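Local coordinates for glutamine cyclotransferase (Zymomonas mobilis, PDB 3NOL), which catalyses the cyclisation of N-terminal glutamine to pyroglutamate with release of ammonia, as a bacterial glutaminyl cyclase with a beta-propeller fold that binds a calcium ion, at residues Phe49-Tyr54 and Ile92-Asp97; Asp97-Leu102 and Trp112-Leu117. All coordinates share one frame; numbering follows the deposited sequence.

Contact 1: residues Phe49-Tyr54 and Ile92-Asp97; sequences FYRNGY and ISDWKD
Phe-49 lays its ring against the backbone of the strand carrying Ile-92 to Asp-94. Over one ring face, toward the rim, stands the amide N of Asp-94, 3.6 Å from Phe-49 CZ, while the carbonyl O of Ile-92 lies at the ring edge, near its plane, 3.4 Å from Phe-49 CD1. Apolar packing continues where Ile-92 CD1 touches Phe-49 CE1 at 3.6 Å, the two side chains crossing at about a right angle. Tyr-56 of strand 54-61 also meets the Phe-49 ring.

Polar contact is carried by Arg-51. With CG anti to the backbone N (chi1 -174°) and the chain extended as far as NE, the side chain reaches across to the other strand, and Arg-51 CD rests 3.4 Å from Asp-94 CB. NE and the carboxylate do not pair directly: Arg-51 NE is 4.0 Å from Asp-94 OD2. A water accepts from Arg-51 NE at 2.9 Å, in the guanidinium plane, and donates to Asp-94 OD2 and to Lys-96 O.

The first strands of two successive propeller blades thus meet through aromatic packing and a water that relays the arginine to the aspartate, whose OD2 also holds His-134 NE2 by a hydrogen bond.

Contact 2: residues Asp97-Leu102 and Trp112-Leu117; sequences DKIVGL and WNIRNL
Ile-99 and Trp-112 form an antiparallel hydrogen-bonded pair, joined by two nearly straight bonds of 2.8 Å: Ile-99 N, lying in the carbonyl plane, to Trp-112 O, and Trp-112 N to Ile-99 O. The pairing is prolonged just past the end of the strand, for Ile-114 N donates to Asp-97 O at 3.1 Å, tilted 31° from that carbonyl plane. Trp-112 O has a further, weaker neighbour in the CA-H of Lys-98. At the outer end, Lys-98 NZ makes a salt bridge with Asp-97 OD1 at 3.5 Å.

On the face of the sheet that carries Ile-99 and Trp-112, Ile-99 is the meeting point of the apolar side chains. Ile-99 CG1 touches Ile-114 CD1 at 3.7 Å, Ile-99 CD1 reaches Leu-117 CD2, and Ile-99 CG2, anti to the backbone N, faces Trp-112 CE3 at 4.0 Å. The indole reaches on to Gly-101, where Trp-112 CZ3 lies 3.6 Å from Gly-101 CA and a beta-carbon would clash with the ring. An alanine in place of Ile-114 would keep the amide bond to Asp-97 but is likely to leave Ile-99 CG1 and CD1 without their branched neighbour.

The hairpin of strands 98-103 and 108-113 occupies the middle of its four-stranded sheet, and Trp-112 and Leu-117 extend from it to Ile-81 on strand 77-82 of the adjoining sheet.

How the contacts relate
Contact 1 joins two successive four-stranded sheets of the propeller, whereas contact 2 holds together strands within the second; their centres lie 9 Å apart. Asp-97 belongs to both, in the turn between strands 89-95 and 98-103, and the probable hydrogen bond from Val-100 N to Ser-93 O (2.8 Å) ties those strands side by side. The two contacts also pack directly, with Arg-51 NH2 3.3 Å from Ile-114 CD1. Contact 1 is the nearer to the calcium ion, bound in part by Phe-48: the side chain of Phe-49 is about 4 Å from the metal, against about 11 Å for that of Ile-99 in contact 2.

Contact 1: residues Phe49-Tyr54 and Ile92-Asp97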
loop_
_atom_site.group_PDB
_atom_site.type_symbol
_atom_site.label_atom_id
_atom_site.label_comp_id
_atom_site.label_asym_id
_atom_site.label_seq_id
_atom_site.Cartn_x
_atom_site.Cartn_y
_atom_site.Cartn_z
ATOM N N PHE A 49 -2.152 5.435 -0.516
ATOM C CA PHE A 49 -1.325 6.330 0.293
ATOM C C PHE A 49 -2.100 7.600 0.633
ATOM O O PHE A 49 -3.146 7.870 0.040
ATOM C CB PHE A 49 0.046 6.610 -0.382
ATOM C CG PHE A 49 -0.042 7.393 -1.669
ATOM C CD1 PHE A 49 0.007 6.737 -2.900
ATOM C CD2 PHE A 49 -0.157 8.776 -1.656
ATOM C CE1 PHE A 49 -0.048 7.440 -4.084
ATOM C CE2 PHE A 49 -0.219 9.504 -2.860
ATOM C CZ PHE A 49 -0.171 8.828 -4.082
ATOM N N TYR A 50 -1.564 8.353 1.587
ATOM C CA TYR A 50 -2.131 9.620 1.991
ATOM C C TYR A 50 -1.208 10.728 1.500
ATOM O O TYR A 50 0.021 10.651 1.617
ATOM C CB TYR A 50 -2.206 9.646 3.508
ATOM C CG TYR A 50 -2.554 11.011 4.087
ATOM C CD1 TYR A 50 -1.573 11.992 4.272
ATOM C CD2 TYR A 50 -3.859 11.282 4.481
ATOM C CE1 TYR A 50 -1.904 13.241 4.836
ATOM C CE2 TYR A 50 -4.202 12.499 5.053
ATOM C CZ TYR A 50 -3.224 13.468 5.224
ATOM O OH TYR A 50 -3.596 14.666 5.781
ATOM N N ARG A 51 -1.791 11.763 0.920
ATOM C CA ARG A 51 -0.995 12.922 0.508
ATOM C C ARG A 51 -1.891 14.130 0.460
ATOM O O ARG A 51 -3.052 14.032 0.004
ATOM C CB ARG A 51 -0.324 12.699 -0.852
ATOM C CG ARG A 51 0.636 13.852 -1.253
ATOM C CD ARG A 51 1.527 13.509 -2.390
ATOM N NE ARG A 51 2.476 14.569 -2.803
ATOM C CZ ARG A 51 2.146 15.688 -3.457
ATOM N NH1 ARG A 51 3.083 16.547 -3.831
ATOM N NH2 ARG A 51 0.879 15.965 -3.735
ATOM N N ASN A 52 -1.356 15.259 0.940
ATOM C CA ASN A 52 -2.045 16.552 0.899
ATOM C C ASN A 52 -3.504 16.491 1.381
ATOM O O ASN A 52 -4.415 17.076 0.770
ATOM C CB ASN A 52 -1.907 17.220 -0.483
ATOM C CG ASN A 52 -2.415 16.346 -1.631
ATOM O OD1 ASN A 52 -3.605 16.308 -1.930
ATOM N ND2 ASN A 52 -1.500 15.647 -2.279
ATOM N N GLY A 53 -3.707 15.763 2.480
ATOM C CA GLY A 53 -5.015 15.678 3.119
ATOM C C GLY A 53 -5.987 14.673 2.532
ATOM O O GLY A 53 -7.083 14.487 3.080
ATOM N N TYR A 54 -5.585 14.002 1.450
ATOM C CA TYR A 54 -6.449 13.040 0.763
ATOM C C TYR A 54 -5.848 11.641 0.670
ATOM O O TYR A 54 -4.641 11.472 0.838
ATOM C CB TYR A 54 -6.822 13.568 -0.637
ATOM C CG TYR A 54 -7.812 14.693 -0.538
ATOM C CD1 TYR A 54 -9.182 14.466 -0.741
ATOM C CD2 TYR A 54 -7.392 15.985 -0.174
ATOM C CE1 TYR A 54 -10.099 15.506 -0.616
ATOM C CE2 TYR A 54 -8.312 17.030 -0.040
ATOM C CZ TYR A 54 -9.655 16.777 -0.258
ATOM O OH TYR A 54 -10.585 17.789 -0.138
ATOM N N ILE A 92 0.917 2.184 -5.882
ATOM C CA ILE A 92 1.213 3.558 -6.269
ATOM C C ILE A 92 1.875 4.272 -5.094
ATOM O O ILE A 92 1.644 3.937 -3.924
ATOM C CB ILE A 92 -0.047 4.353 -6.754
ATOM C CG1 ILE A 92 -1.163 4.363 -5.676
ATOM C CG2 ILE A 92 -0.543 3.803 -8.085
ATOM C CD1 ILE A 92 -2.306 5.340 -5.959
ATOM N N SER A 93 2.677 5.277 -5.422
ATOM C CA SER A 93 3.309 6.119 -4.409
ATOM C C SER A 93 3.530 7.487 -5.015
ATOM O O SER A 93 3.790 7.608 -6.233
ATOM C CB SER A 93 4.654 5.534 -3.965
ATOM O OG SER A 93 5.299 6.400 -3.021
ATOM N N ASP A 94 3.411 8.509 -4.176
ATOM C CA ASP A 94 3.870 9.849 -4.568
ATOM C C ASP A 94 5.401 9.850 -4.702
ATOM O O ASP A 94 6.122 9.036 -4.086
ATOM C CB ASP A 94 3.460 10.916 -3.547
ATOM C CG ASP A 94 4.003 10.620 -2.158
ATOM O OD1 ASP A 94 3.726 9.514 -1.670
ATOM O OD2 ASP A 94 4.729 11.470 -1.557
ATOM N N TRP A 95 5.880 10.776 -5.524
ATOM C CA TRP A 95 7.286 11.149 -5.517
ATOM C C TRP A 95 7.333 12.607 -5.962
ATOM O O TRP A 95 6.919 12.932 -7.076
ATOM C CB TRP A 95 8.172 10.269 -6.427
ATOM C CG TRP A 95 9.573 10.735 -6.299
ATOM C CD1 TRP A 95 10.252 11.581 -7.138
ATOM C CD2 TRP A 95 10.430 10.487 -5.193
ATOM N NE1 TRP A 95 11.518 11.833 -6.640
ATOM C CE2 TRP A 95 11.646 11.181 -5.435
ATOM C CE3 TRP A 95 10.305 9.714 -4.023
ATOM C CZ2 TRP A 95 12.728 11.136 -4.542
ATOM C CZ3 TRP A 95 11.373 9.684 -3.114
ATOM C CH2 TRP A 95 12.585 10.378 -3.396
ATOM N N LYS A 96 7.785 13.483 -5.064
ATOM C CA LYS A 96 7.734 14.920 -5.336
ATOM C C LYS A 96 6.314 15.274 -5.809
ATOM O O LYS A 96 5.344 14.966 -5.108
ATOM C CB LYS A 96 8.836 15.337 -6.336
ATOM C CG LYS A 96 10.265 15.119 -5.754
ATOM C CD LYS A 96 11.359 15.426 -6.761
ATOM C CE LYS A 96 12.730 15.287 -6.107
ATOM N NZ LYS A 96 13.839 15.564 -7.079
ATOM N N ASP A 97 6.179 15.878 -6.987
ATOM C CA ASP A 97 4.848 16.279 -7.476
ATOM C C ASP A 97 4.319 15.285 -8.518
ATOM O O ASP A 97 3.512 15.622 -9.395
ATOM C CB ASP A 97 4.862 17.732 -7.998
ATOM C CG ASP A 97 5.910 17.965 -9.075
ATOM O OD1 ASP A 97 6.763 17.080 -9.279
ATOM O OD2 ASP A 97 5.885 19.058 -9.712
HETATM O O HOH W 1 5.309 14.005 -2.435
#

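Contact 2: residues Asp97-Leu102 and Trp112-Leu117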
loop_
_atom_site.group_PDB
_atom_site.type_symbol
_atom_site.label_atom_id
_atom_site.label_comp_id
_atom_site.label_asym_id
_atom_site.label_seq_id
_atom_site.Cartn_x
_atom_site.Cartn_y
_atom_site.Cartn_z
ATOM N N ASP A 97 6.179 15.878 -6.987
ATOM C CA ASP A 97 4.848 16.279 -7.476
ATOM C C ASP A 97 4.319 15.285 -8.518
ATOM O O ASP A 97 3.512 15.622 -9.395
ATOM C CB ASP A 97 4.862 17.732 -7.998
ATOM C CG ASP A 97 5.910 17.965 -9.075
ATOM O OD1 ASP A 97 6.763 17.080 -9.279
ATOM O OD2 ASP A 97 5.885 19.058 -9.712
ATOM N N LYS A 98 4.772 14.038 -8.390
ATOM C CA LYS A 98 4.368 12.948 -9.274
ATOM C C LYS A 98 3.706 11.815 -8.496
ATOM O O LYS A 98 3.859 11.715 -7.273
ATOM C CB LYS A 98 5.594 12.384 -10.006
ATOM C CG LYS A 98 6.477 13.432 -10.658
ATOM C CD LYS A 98 5.841 13.949 -11.929
ATOM C CE LYS A 98 6.820 14.783 -12.759
ATOM N NZ LYS A 98 6.521 16.228 -12.694
ATOM N N ILE A 99 2.994 10.962 -9.222
ATOM C CA ILE A 99 2.596 9.656 -8.691
ATOM C C ILE A 99 3.244 8.629 -9.607
ATOM O O ILE A 99 3.275 8.807 -10.848
ATOM C CB ILE A 99 1.064 9.484 -8.643
ATOM C CG1 ILE A 99 0.456 10.532 -7.689
ATOM C CG2 ILE A 99 0.677 8.014 -8.245
ATOM C CD1 ILE A 99 -1.054 10.457 -7.583
ATOM N N VAL A 100 3.798 7.585 -8.996
ATOM C CA VAL A 100 4.423 6.484 -9.719
ATOM C C VAL A 100 3.583 5.230 -9.444
ATOM O O VAL A 100 3.104 5.017 -8.313
ATOM C CB VAL A 100 5.880 6.251 -9.253
ATOM C CG1 VAL A 100 6.517 5.122 -10.058
ATOM C CG2 VAL A 100 6.714 7.563 -9.334
ATOM N N GLY A 101 3.364 4.439 -10.481
ATOM C CA GLY A 101 2.488 3.271 -10.388
ATOM C C GLY A 101 3.138 2.035 -11.007
ATOM O O GLY A 101 3.856 2.136 -12.018
ATOM N N LEU A 102 2.858 0.875 -10.402
ATOM C CA LEU A 102 3.233 -0.440 -10.925
ATOM C C LEU A 102 2.064 -1.110 -11.657
ATOM O O LEU A 102 0.933 -0.617 -11.623
ATOM C CB LEU A 102 3.694 -1.330 -9.764
ATOM C CG LEU A 102 4.803 -0.704 -8.882
ATOM C CD1 LEU A 102 5.137 -1.668 -7.742
ATOM C CD2 LEU A 102 6.045 -0.309 -9.730
ATOM N N TRP A 112 2.699 9.710 -13.388
ATOM C CA TRP A 112 1.700 10.755 -13.674
ATOM C C TRP A 112 1.991 12.039 -12.900
ATOM O O TRP A 112 2.502 12.005 -11.753
ATOM C CB TRP A 112 0.274 10.253 -13.340
ATOM C CG TRP A 112 -0.150 8.925 -13.972
ATOM C CD1 TRP A 112 -0.759 8.744 -15.199
ATOM C CD2 TRP A 112 -0.093 7.624 -13.361
ATOM N NE1 TRP A 112 -1.047 7.405 -15.392
ATOM C CE2 TRP A 112 -0.638 6.696 -14.290
ATOM C CE3 TRP A 112 0.389 7.148 -12.127
ATOM C CZ2 TRP A 112 -0.716 5.314 -14.022
ATOM C CZ3 TRP A 112 0.315 5.779 -11.858
ATOM C CH2 TRP A 112 -0.252 4.874 -12.803
ATOM N N ASN A 113 1.679 13.180 -13.524
ATOM C CA ASN A 113 1.653 14.439 -12.779
ATOM C C ASN A 113 0.513 14.395 -11.772
ATOM O O ASN A 113 -0.604 14.008 -12.107
ATOM C CB ASN A 113 1.470 15.637 -13.716
ATOM C CG ASN A 113 2.707 15.942 -14.557
ATOM O OD1 ASN A 113 2.610 16.650 -15.564
ATOM N ND2 ASN A 113 3.857 15.426 -14.163
ATOM N N ILE A 114 0.774 14.804 -10.534
ATOM C CA ILE A 114 -0.263 14.706 -9.508
ATOM C C ILE A 114 -1.473 15.637 -9.750
ATOM O O ILE A 114 -2.604 15.269 -9.404
ATOM C CB ILE A 114 0.297 14.804 -8.045
ATOM C CG1 ILE A 114 -0.725 14.203 -7.066
ATOM C CG2 ILE A 114 0.660 16.232 -7.710
ATOM C CD1 ILE A 114 -0.129 13.610 -5.792
ATOM N N ARG A 115 -1.249 16.813 -10.347
ATOM C CA ARG A 115 -2.338 17.803 -10.508
ATOM C C ARG A 115 -3.560 17.249 -11.268
ATOM O O ARG A 115 -4.681 17.340 -10.765
ATOM C CB ARG A 115 -1.865 19.124 -11.149
ATOM C CG ARG A 115 -2.992 20.160 -11.204
ATOM C CD ARG A 115 -2.680 21.468 -11.936
ATOM N NE ARG A 115 -3.824 22.379 -11.800
ATOM C CZ ARG A 115 -4.081 23.414 -12.606
ATOM N NH1 ARG A 115 -5.151 24.183 -12.385
ATOM N NH2 ARG A 115 -3.280 23.670 -13.646
ATOM N N ASN A 116 -3.328 16.696 -12.470
ATOM C CA ASN A 116 -4.400 16.173 -13.320
ATOM C C ASN A 116 -4.228 14.695 -13.706
ATOM O O ASN A 116 -4.973 14.168 -14.548
ATOM C CB ASN A 116 -4.591 17.045 -14.567
ATOM C CG ASN A 116 -5.229 18.404 -14.239
ATOM O OD1 ASN A 116 -6.313 18.481 -13.630
ATOM N ND2 ASN A 116 -4.558 19.478 -14.644
ATOM N N LEU A 117 -3.268 14.018 -13.061
ATOM C CA LEU A 117 -3.013 12.586 -13.316
ATOM C C LEU A 117 -2.720 12.287 -14.787
ATOM O O LEU A 117 -3.012 11.193 -15.289
ATOM C CB LEU A 117 -4.133 11.693 -12.753
ATOM C CG LEU A 117 -4.525 11.916 -11.287
ATOM C CD1 LEU A 117 -5.773 11.094 -10.910
ATOM C CD2 LEU A 117 -3.370 11.611 -10.312
#